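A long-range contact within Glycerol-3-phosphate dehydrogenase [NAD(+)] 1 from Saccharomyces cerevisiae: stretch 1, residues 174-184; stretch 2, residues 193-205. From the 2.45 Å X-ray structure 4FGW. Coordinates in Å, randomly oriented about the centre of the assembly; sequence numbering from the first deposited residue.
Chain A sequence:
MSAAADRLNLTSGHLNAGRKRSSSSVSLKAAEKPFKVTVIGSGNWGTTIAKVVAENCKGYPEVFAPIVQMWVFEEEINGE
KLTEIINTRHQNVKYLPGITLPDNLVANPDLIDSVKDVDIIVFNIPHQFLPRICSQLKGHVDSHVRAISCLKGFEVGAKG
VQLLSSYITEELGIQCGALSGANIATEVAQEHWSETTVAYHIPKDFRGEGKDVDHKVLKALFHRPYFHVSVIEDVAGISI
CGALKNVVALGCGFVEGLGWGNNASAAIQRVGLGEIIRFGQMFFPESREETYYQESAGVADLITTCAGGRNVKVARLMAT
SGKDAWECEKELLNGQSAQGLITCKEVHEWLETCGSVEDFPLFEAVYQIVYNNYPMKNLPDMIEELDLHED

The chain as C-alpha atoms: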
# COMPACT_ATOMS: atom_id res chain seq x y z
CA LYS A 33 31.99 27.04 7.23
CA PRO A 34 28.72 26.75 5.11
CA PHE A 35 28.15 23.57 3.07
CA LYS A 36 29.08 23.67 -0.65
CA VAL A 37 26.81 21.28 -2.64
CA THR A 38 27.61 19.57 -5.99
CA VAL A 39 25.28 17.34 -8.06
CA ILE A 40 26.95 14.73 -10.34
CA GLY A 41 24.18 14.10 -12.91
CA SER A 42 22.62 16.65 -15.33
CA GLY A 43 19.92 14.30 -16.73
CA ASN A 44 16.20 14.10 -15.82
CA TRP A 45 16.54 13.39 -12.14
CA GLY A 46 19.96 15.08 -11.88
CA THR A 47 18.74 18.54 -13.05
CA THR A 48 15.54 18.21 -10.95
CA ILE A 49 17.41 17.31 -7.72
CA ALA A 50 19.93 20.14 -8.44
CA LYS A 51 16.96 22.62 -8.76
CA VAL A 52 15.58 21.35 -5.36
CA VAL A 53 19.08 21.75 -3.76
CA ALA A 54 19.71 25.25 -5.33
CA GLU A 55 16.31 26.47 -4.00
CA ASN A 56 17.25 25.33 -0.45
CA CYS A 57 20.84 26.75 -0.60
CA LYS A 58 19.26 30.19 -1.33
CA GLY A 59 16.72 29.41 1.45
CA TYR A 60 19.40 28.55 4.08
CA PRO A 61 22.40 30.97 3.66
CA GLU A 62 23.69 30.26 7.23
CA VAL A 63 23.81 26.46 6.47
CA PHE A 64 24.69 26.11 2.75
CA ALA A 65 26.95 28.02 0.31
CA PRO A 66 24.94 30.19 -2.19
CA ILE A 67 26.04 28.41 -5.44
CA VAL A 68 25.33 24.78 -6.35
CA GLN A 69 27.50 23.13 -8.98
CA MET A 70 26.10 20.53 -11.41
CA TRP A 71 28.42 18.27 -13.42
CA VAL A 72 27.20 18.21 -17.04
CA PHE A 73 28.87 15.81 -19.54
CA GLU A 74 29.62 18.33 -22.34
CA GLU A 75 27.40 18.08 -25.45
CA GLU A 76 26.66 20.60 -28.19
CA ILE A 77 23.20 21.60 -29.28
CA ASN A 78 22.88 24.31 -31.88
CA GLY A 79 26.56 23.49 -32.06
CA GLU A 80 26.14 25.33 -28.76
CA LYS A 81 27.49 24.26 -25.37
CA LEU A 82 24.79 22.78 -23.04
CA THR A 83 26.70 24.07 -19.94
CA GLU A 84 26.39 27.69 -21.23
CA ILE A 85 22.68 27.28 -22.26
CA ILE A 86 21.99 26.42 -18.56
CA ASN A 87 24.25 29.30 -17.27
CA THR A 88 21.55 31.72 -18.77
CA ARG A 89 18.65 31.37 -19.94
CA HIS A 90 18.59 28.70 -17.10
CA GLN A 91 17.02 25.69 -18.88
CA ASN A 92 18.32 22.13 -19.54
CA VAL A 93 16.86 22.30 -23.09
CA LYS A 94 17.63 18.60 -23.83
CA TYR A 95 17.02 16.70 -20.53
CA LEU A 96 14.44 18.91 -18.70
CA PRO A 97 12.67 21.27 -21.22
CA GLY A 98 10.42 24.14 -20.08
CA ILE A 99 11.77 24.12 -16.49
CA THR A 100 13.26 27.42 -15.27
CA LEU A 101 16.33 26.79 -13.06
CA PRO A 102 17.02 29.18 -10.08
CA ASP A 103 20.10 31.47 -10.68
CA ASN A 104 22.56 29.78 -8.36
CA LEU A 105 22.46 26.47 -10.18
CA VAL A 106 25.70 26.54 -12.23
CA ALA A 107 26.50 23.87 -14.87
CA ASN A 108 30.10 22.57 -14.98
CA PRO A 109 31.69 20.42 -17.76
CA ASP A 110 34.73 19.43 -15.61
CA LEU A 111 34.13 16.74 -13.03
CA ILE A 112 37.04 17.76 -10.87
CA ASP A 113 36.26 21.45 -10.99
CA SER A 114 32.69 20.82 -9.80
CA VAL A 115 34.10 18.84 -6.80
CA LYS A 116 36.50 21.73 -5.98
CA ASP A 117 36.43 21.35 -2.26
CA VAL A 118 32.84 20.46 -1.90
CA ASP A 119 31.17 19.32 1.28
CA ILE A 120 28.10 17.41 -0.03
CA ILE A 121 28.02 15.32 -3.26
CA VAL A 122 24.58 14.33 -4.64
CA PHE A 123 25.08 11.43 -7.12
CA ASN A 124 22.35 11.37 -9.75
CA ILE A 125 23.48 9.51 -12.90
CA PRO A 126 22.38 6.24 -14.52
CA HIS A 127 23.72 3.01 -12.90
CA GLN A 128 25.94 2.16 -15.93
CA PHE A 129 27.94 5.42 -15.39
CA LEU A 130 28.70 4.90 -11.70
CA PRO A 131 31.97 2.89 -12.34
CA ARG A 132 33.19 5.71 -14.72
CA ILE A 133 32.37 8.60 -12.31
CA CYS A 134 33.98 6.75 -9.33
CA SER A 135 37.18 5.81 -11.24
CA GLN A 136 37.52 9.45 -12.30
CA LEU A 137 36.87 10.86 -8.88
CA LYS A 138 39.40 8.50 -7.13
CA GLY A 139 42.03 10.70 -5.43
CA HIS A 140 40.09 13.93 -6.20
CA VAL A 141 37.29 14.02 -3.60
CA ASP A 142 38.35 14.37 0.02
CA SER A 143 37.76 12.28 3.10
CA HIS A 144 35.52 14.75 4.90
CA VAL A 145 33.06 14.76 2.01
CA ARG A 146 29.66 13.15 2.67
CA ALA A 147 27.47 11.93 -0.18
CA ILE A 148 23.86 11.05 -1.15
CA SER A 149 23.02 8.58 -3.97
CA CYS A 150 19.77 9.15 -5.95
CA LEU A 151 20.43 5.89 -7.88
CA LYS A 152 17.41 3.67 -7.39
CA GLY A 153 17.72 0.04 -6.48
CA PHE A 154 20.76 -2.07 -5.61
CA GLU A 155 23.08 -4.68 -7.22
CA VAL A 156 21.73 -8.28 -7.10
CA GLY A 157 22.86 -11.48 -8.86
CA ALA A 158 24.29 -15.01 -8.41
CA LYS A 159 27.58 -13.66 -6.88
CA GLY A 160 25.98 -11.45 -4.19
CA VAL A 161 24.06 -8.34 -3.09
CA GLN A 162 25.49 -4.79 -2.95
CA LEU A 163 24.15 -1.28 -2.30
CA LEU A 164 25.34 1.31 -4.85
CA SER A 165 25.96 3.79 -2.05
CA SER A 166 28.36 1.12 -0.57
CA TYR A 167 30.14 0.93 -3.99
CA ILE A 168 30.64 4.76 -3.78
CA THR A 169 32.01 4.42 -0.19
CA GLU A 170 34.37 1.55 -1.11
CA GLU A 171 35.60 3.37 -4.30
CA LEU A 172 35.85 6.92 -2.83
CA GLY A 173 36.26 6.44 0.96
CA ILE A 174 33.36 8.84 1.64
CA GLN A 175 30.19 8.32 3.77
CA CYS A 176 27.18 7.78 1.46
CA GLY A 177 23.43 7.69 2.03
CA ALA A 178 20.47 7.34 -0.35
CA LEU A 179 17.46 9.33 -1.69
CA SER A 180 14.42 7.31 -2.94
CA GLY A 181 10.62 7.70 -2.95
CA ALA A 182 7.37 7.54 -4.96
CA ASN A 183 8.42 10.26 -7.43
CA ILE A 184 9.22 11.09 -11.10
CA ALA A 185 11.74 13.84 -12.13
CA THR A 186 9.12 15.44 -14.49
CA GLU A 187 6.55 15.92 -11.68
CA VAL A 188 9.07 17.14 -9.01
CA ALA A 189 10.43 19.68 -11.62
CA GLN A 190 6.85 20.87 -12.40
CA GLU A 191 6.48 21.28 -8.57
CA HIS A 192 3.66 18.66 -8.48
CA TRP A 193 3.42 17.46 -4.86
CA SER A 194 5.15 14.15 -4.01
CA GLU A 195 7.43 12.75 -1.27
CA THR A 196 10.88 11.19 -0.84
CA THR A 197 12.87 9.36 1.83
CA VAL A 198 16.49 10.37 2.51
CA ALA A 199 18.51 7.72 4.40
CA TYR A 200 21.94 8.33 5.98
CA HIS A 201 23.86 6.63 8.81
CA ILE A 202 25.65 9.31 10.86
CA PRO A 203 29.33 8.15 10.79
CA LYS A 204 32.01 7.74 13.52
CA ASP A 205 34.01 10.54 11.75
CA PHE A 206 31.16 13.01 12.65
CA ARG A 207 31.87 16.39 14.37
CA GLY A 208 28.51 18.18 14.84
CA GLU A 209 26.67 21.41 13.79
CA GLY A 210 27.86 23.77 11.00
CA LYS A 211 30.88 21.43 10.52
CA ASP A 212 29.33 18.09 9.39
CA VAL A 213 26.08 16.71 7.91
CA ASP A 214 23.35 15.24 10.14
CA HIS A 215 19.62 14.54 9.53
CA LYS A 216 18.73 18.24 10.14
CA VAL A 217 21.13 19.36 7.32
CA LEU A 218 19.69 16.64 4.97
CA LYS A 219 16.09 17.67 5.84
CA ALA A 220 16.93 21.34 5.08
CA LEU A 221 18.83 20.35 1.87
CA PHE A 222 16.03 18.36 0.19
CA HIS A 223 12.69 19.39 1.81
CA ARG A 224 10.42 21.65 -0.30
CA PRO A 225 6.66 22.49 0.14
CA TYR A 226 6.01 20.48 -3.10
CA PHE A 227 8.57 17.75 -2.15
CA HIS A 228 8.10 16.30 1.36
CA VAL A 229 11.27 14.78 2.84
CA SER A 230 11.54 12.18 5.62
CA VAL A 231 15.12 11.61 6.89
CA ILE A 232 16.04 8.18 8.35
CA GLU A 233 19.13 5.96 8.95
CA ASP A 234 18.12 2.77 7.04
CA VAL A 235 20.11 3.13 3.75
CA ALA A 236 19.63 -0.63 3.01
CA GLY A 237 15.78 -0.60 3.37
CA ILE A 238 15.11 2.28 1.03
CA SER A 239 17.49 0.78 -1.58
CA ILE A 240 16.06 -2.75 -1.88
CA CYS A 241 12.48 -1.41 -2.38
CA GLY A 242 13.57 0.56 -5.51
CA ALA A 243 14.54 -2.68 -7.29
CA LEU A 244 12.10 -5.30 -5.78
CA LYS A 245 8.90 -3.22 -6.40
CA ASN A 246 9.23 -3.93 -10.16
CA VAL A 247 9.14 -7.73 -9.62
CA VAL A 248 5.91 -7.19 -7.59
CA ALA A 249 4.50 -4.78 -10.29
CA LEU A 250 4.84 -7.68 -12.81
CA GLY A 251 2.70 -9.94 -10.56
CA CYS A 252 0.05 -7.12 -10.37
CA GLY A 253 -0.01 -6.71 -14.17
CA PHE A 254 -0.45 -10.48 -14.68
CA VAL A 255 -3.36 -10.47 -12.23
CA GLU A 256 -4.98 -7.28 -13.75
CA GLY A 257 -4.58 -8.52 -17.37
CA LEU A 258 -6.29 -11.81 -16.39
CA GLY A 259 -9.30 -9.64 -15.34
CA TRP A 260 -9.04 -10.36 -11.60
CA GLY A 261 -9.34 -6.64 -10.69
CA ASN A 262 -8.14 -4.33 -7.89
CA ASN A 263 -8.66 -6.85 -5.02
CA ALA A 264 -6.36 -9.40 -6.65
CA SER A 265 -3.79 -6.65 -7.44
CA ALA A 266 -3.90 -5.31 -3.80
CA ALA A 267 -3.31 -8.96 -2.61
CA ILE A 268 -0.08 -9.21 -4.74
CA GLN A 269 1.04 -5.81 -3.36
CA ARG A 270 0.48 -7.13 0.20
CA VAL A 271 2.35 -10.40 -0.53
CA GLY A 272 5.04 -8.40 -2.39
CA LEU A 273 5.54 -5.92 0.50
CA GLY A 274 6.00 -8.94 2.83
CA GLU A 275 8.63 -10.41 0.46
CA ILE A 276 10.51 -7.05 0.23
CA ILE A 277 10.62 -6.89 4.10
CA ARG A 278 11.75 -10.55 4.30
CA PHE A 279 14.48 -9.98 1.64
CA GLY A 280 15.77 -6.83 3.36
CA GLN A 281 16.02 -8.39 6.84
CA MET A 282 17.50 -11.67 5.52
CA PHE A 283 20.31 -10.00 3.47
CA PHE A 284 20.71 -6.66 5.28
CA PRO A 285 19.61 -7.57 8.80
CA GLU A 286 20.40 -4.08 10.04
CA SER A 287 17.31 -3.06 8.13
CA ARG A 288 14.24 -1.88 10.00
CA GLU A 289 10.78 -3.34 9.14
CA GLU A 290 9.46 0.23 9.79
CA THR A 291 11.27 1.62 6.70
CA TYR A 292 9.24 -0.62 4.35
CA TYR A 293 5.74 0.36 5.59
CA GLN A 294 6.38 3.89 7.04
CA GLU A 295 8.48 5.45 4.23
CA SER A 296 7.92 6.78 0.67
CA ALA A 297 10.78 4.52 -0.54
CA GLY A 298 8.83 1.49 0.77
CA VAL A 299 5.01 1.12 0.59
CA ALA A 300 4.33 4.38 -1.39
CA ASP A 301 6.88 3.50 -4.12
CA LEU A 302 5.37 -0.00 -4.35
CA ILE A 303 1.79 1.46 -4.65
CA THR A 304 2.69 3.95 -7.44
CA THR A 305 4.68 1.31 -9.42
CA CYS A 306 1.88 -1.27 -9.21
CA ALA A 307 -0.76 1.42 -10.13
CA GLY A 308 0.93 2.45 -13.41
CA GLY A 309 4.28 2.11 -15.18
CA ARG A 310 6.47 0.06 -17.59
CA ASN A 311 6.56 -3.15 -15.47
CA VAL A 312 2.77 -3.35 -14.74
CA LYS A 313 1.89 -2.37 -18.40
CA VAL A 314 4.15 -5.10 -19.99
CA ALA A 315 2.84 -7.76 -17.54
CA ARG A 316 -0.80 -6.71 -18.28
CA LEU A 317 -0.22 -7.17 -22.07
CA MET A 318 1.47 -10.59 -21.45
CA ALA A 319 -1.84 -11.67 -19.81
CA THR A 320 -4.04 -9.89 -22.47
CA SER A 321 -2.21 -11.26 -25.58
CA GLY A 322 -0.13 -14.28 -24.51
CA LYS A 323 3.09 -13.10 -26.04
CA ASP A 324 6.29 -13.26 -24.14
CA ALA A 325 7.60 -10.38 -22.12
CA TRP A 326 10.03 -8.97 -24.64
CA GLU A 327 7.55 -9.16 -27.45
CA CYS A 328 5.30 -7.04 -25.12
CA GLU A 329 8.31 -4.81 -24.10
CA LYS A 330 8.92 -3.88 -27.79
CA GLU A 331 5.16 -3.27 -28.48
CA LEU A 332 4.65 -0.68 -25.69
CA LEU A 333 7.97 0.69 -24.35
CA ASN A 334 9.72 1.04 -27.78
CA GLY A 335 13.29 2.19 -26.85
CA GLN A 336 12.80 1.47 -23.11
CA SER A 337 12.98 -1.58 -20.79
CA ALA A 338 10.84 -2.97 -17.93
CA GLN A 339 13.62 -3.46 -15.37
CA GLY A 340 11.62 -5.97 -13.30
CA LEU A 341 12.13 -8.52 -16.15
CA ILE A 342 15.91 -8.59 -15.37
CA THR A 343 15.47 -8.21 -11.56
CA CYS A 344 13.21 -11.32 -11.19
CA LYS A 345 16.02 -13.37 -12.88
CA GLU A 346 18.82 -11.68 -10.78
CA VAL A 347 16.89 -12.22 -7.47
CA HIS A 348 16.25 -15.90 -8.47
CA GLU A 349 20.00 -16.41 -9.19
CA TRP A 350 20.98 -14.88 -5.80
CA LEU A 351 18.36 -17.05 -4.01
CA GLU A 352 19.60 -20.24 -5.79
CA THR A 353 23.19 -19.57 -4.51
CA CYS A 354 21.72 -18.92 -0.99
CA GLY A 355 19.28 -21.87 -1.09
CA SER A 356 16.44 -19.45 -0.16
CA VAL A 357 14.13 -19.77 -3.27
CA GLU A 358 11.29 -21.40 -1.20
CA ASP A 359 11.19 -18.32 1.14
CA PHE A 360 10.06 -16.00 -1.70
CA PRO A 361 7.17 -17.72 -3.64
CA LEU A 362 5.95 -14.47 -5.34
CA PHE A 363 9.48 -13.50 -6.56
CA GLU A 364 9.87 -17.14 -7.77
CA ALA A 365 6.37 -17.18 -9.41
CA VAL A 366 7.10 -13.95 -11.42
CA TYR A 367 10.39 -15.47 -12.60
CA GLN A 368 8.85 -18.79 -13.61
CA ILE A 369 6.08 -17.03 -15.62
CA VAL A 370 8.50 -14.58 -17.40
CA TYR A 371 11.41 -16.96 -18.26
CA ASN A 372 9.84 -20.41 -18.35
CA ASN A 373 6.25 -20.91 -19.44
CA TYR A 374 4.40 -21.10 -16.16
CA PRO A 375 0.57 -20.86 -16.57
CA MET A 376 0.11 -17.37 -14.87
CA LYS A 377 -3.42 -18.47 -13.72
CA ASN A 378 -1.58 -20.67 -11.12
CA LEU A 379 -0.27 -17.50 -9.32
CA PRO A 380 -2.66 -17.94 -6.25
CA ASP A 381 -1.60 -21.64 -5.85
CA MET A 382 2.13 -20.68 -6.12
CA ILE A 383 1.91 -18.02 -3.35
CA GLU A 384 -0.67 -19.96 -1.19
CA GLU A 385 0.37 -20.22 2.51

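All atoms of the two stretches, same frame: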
# COMPACT_ATOMS: atom_id res chain seq x y z
N ILE A 174 34.28 7.83 1.10
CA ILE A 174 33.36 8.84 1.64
C ILE A 174 32.07 8.22 2.15
O ILE A 174 31.60 7.25 1.55
CB ILE A 174 33.13 10.00 0.62
CG1 ILE A 174 32.43 9.51 -0.69
CG2 ILE A 174 34.45 10.74 0.33
CD1 ILE A 174 32.01 10.61 -1.67
N GLN A 175 31.48 8.79 3.23
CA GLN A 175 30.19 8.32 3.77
C GLN A 175 29.11 8.61 2.73
O GLN A 175 29.14 9.66 2.09
CB GLN A 175 29.85 8.99 5.12
CG GLN A 175 28.70 8.32 5.88
CD GLN A 175 29.03 7.00 6.56
OE1 GLN A 175 30.17 6.52 6.57
NE2 GLN A 175 28.03 6.41 7.20
N CYS A 176 28.20 7.64 2.50
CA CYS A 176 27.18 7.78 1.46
C CYS A 176 25.83 7.20 1.82
O CYS A 176 25.71 6.01 2.10
CB CYS A 176 27.69 7.25 0.13
SG CYS A 176 26.57 7.50 -1.26
N GLY A 177 24.82 8.06 1.79
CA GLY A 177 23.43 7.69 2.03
C GLY A 177 22.65 7.57 0.74
O GLY A 177 23.23 7.58 -0.35
N ALA A 178 21.32 7.47 0.84
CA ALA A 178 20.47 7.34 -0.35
C ALA A 178 19.22 8.22 -0.31
O ALA A 178 18.79 8.61 0.77
CB ALA A 178 20.09 5.88 -0.59
N LEU A 179 18.69 8.57 -1.49
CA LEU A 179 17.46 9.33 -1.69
C LEU A 179 16.59 8.50 -2.64
O LEU A 179 17.01 8.20 -3.76
CB LEU A 179 17.75 10.73 -2.29
CG LEU A 179 16.55 11.69 -2.44
CD1 LEU A 179 16.97 13.12 -2.25
CD2 LEU A 179 15.87 11.54 -3.81
N SER A 180 15.38 8.11 -2.17
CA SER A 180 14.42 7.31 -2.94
C SER A 180 12.99 7.50 -2.41
O SER A 180 12.79 7.60 -1.21
CB SER A 180 14.80 5.83 -2.90
OG SER A 180 14.16 5.07 -3.90
N GLY A 181 12.03 7.55 -3.31
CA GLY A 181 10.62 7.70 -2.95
C GLY A 181 9.70 7.53 -4.13
O GLY A 181 10.16 7.29 -5.25
N ALA A 182 8.37 7.62 -3.90
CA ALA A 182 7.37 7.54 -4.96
C ALA A 182 7.36 8.91 -5.68
O ALA A 182 6.64 9.85 -5.31
CB ALA A 182 6.00 7.23 -4.36
N ASN A 183 8.24 9.03 -6.67
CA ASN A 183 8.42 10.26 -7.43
C ASN A 183 9.01 10.05 -8.81
O ASN A 183 9.62 9.03 -9.08
CB ASN A 183 9.24 11.31 -6.62
CG ASN A 183 10.51 10.81 -6.01
OD1 ASN A 183 11.46 10.42 -6.70
ND2 ASN A 183 10.57 10.82 -4.71
N ILE A 184 8.77 11.02 -9.70
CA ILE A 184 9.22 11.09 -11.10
C ILE A 184 9.84 12.50 -11.26
O ILE A 184 9.23 13.48 -10.82
CB ILE A 184 8.02 10.88 -12.08
CG1 ILE A 184 7.41 9.49 -11.94
CG2 ILE A 184 8.44 11.10 -13.52
CD1 ILE A 184 5.89 9.35 -12.38
N TRP A 193 3.17 18.06 -6.17
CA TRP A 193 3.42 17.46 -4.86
C TRP A 193 3.63 15.93 -4.84
O TRP A 193 2.80 15.16 -5.31
CB TRP A 193 2.41 17.93 -3.80
CG TRP A 193 2.70 17.36 -2.45
CD1 TRP A 193 3.69 17.74 -1.59
CD2 TRP A 193 2.06 16.22 -1.85
NE1 TRP A 193 3.67 16.95 -0.47
CE2 TRP A 193 2.67 16.02 -0.59
CE3 TRP A 193 1.00 15.38 -2.23
CZ2 TRP A 193 2.26 15.01 0.29
CZ3 TRP A 193 0.58 14.39 -1.36
CH2 TRP A 193 1.20 14.22 -0.11
N SER A 194 4.75 15.53 -4.24
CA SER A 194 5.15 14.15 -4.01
C SER A 194 6.07 14.13 -2.78
O SER A 194 6.31 15.17 -2.16
CB SER A 194 5.84 13.54 -5.24
OG SER A 194 7.05 14.21 -5.59
N GLU A 195 6.56 12.93 -2.42
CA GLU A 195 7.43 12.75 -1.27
C GLU A 195 8.68 11.97 -1.66
O GLU A 195 8.72 11.33 -2.72
CB GLU A 195 6.71 11.98 -0.15
CG GLU A 195 5.45 12.62 0.41
CD GLU A 195 4.82 11.83 1.53
OE1 GLU A 195 4.49 12.43 2.57
OE2 GLU A 195 4.68 10.59 1.38
N THR A 196 9.67 11.99 -0.75
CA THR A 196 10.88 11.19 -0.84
C THR A 196 11.41 10.87 0.55
O THR A 196 11.17 11.62 1.51
CB THR A 196 11.95 11.78 -1.78
OG1 THR A 196 12.72 10.70 -2.30
CG2 THR A 196 12.90 12.77 -1.09
N THR A 197 12.15 9.76 0.63
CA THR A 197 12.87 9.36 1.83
C THR A 197 14.34 9.63 1.53
O THR A 197 14.81 9.40 0.40
CB THR A 197 12.70 7.87 2.15
OG1 THR A 197 11.38 7.43 1.84
CG2 THR A 197 13.04 7.55 3.59
N VAL A 198 15.05 10.17 2.53
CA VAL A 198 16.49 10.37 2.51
C VAL A 198 17.01 9.53 3.68
O VAL A 198 16.56 9.70 4.81
CB VAL A 198 16.94 11.86 2.60
CG1 VAL A 198 18.47 11.96 2.61
CG2 VAL A 198 16.37 12.68 1.46
N ALA A 199 17.92 8.58 3.38
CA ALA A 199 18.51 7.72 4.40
C ALA A 199 20.00 7.96 4.50
O ALA A 199 20.67 8.06 3.48
CB ALA A 199 18.22 6.27 4.11
N TYR A 200 20.52 8.07 5.73
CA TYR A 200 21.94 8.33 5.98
C TYR A 200 22.31 7.90 7.39
O TYR A 200 21.65 8.31 8.36
CB TYR A 200 22.23 9.83 5.77
CG TYR A 200 23.67 10.26 5.97
CD1 TYR A 200 24.60 10.18 4.94
CD2 TYR A 200 24.07 10.85 7.17
CE1 TYR A 200 25.91 10.62 5.12
CE2 TYR A 200 25.38 11.29 7.36
CZ TYR A 200 26.30 11.17 6.33
OH TYR A 200 27.59 11.60 6.51
N HIS A 201 23.34 7.06 7.51
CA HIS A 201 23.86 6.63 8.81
C HIS A 201 24.90 7.66 9.20
O HIS A 201 25.85 7.88 8.44
CB HIS A 201 24.51 5.24 8.73
CG HIS A 201 23.53 4.12 8.54
ND1 HIS A 201 23.48 3.40 7.35
CD2 HIS A 201 22.59 3.63 9.38
CE1 HIS A 201 22.53 2.50 7.51
NE2 HIS A 201 21.95 2.60 8.72
N ILE A 202 24.70 8.33 10.35
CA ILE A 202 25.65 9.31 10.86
C ILE A 202 26.95 8.53 11.17
O ILE A 202 26.88 7.51 11.86
CB ILE A 202 25.09 10.09 12.08
CG1 ILE A 202 24.01 11.09 11.64
CG2 ILE A 202 26.19 10.82 12.87
CD1 ILE A 202 22.71 10.83 12.22
N PRO A 203 28.10 8.93 10.57
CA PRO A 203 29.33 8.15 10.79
C PRO A 203 30.06 8.43 12.10
O PRO A 203 29.69 9.32 12.86
CB PRO A 203 30.18 8.52 9.56
CG PRO A 203 29.75 9.89 9.21
CD PRO A 203 28.33 10.08 9.68
N LYS A 204 31.12 7.64 12.36
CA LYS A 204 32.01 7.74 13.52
C LYS A 204 32.89 8.99 13.41
O LYS A 204 33.26 9.59 14.43
CB LYS A 204 32.86 6.47 13.66
CG LYS A 204 33.44 5.92 12.34
CD LYS A 204 33.02 4.46 12.05
CE LYS A 204 31.60 4.27 11.56
NZ LYS A 204 31.41 4.71 10.15
N ASP A 205 33.20 9.40 12.16
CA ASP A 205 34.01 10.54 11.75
C ASP A 205 33.31 11.90 12.02
O ASP A 205 33.95 12.95 11.90
CB ASP A 205 34.38 10.38 10.26
CG ASP A 205 35.30 11.43 9.65
OD1 ASP A 205 36.28 11.82 10.32
OD2 ASP A 205 35.06 11.83 8.49
O HOH W 1 5.03 10.54 -3.37
O HOH W 2 7.02 13.01 -8.33

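Two neighbouring strands run antiparallel at 173°, their axes 4.7 Å apart at closest approach, and the contact buries 654 Å² in all. Followed along the second stretch, it begins where the strands have drifted too far apart for direct pairing, and water and a side chain fill in. At Ser-194, OG receives a hydrogen bond from water 2 at 3.0 Å, and that water accepts one from Ile-184 N, also at 3.0 Å; the hydroxyl serves as acceptor at one end of a water bridge to the backbone of the first stretch.

Glu-195 contributes its backbone here, while its carboxylate is satisfied elsewhere in the structure. Its N donates to water 1 at 3.0 Å, and the water donates to Ala-182 O at 2.6 Å, standing in for a missing strand-to-strand bond. Glu-195 O accepts from Asn-183 ND2 at 2.8 Å. With chi1 at 49° (p), the Asn-183 amide turns to the other strand and supplies the donor for this carbonyl; the same ND2 makes a weak hydrogen bond to Thr-196 OG1 at 3.2 Å. Opposite Thr-196 lies Gly-181, with the CA atoms only 4.1 Å apart. Glycine suits this place because an ideal CB on Gly-181 would sit 2.6 Å from Thr-196 CA.

Regular pairing follows. Thr-197 and Ser-180 form a hydrogen-bonded pair: Thr-197 N donates to Ser-180 O, and Ser-180 N to Thr-197 O, each at 2.9 Å. Val-198 and Leu-179 form the non-hydrogen-bonded pair, their CA atoms 4.4 Å apart, and turn their side chains to the same face, where Leu-179 CD1 packs against Val-198 CG2 at 3.8 Å. Ala-199 and Ala-178 close a second two-bond ring, N to O at 2.8 Å in both directions. Their methyls share the other face with Ser-180 and Thr-197, so small residues line that side while branched apolar ones meet on the first.

At Tyr-200, just past the strand, the two backbones are again tightly apposed, its CA 4.3 Å from that of Gly-177. An ideal CB on Gly-177 would fall 2.3 Å from Ala-199 O; without one, Gly-177 CA approaches that oxygen to 3.1 Å in a CA-H...O contact. The tyrosine ring extends along the first stretch, presenting its edge to Gly-177 N and bringing OH within 3.5 Å of Gln-175 CG.

Further along, Gln-175 reaches across: NE2 donates to His-201 O at 2.9 Å, and CD rests 3.6 Å from Pro-203 CB, combining a polar tip with packing.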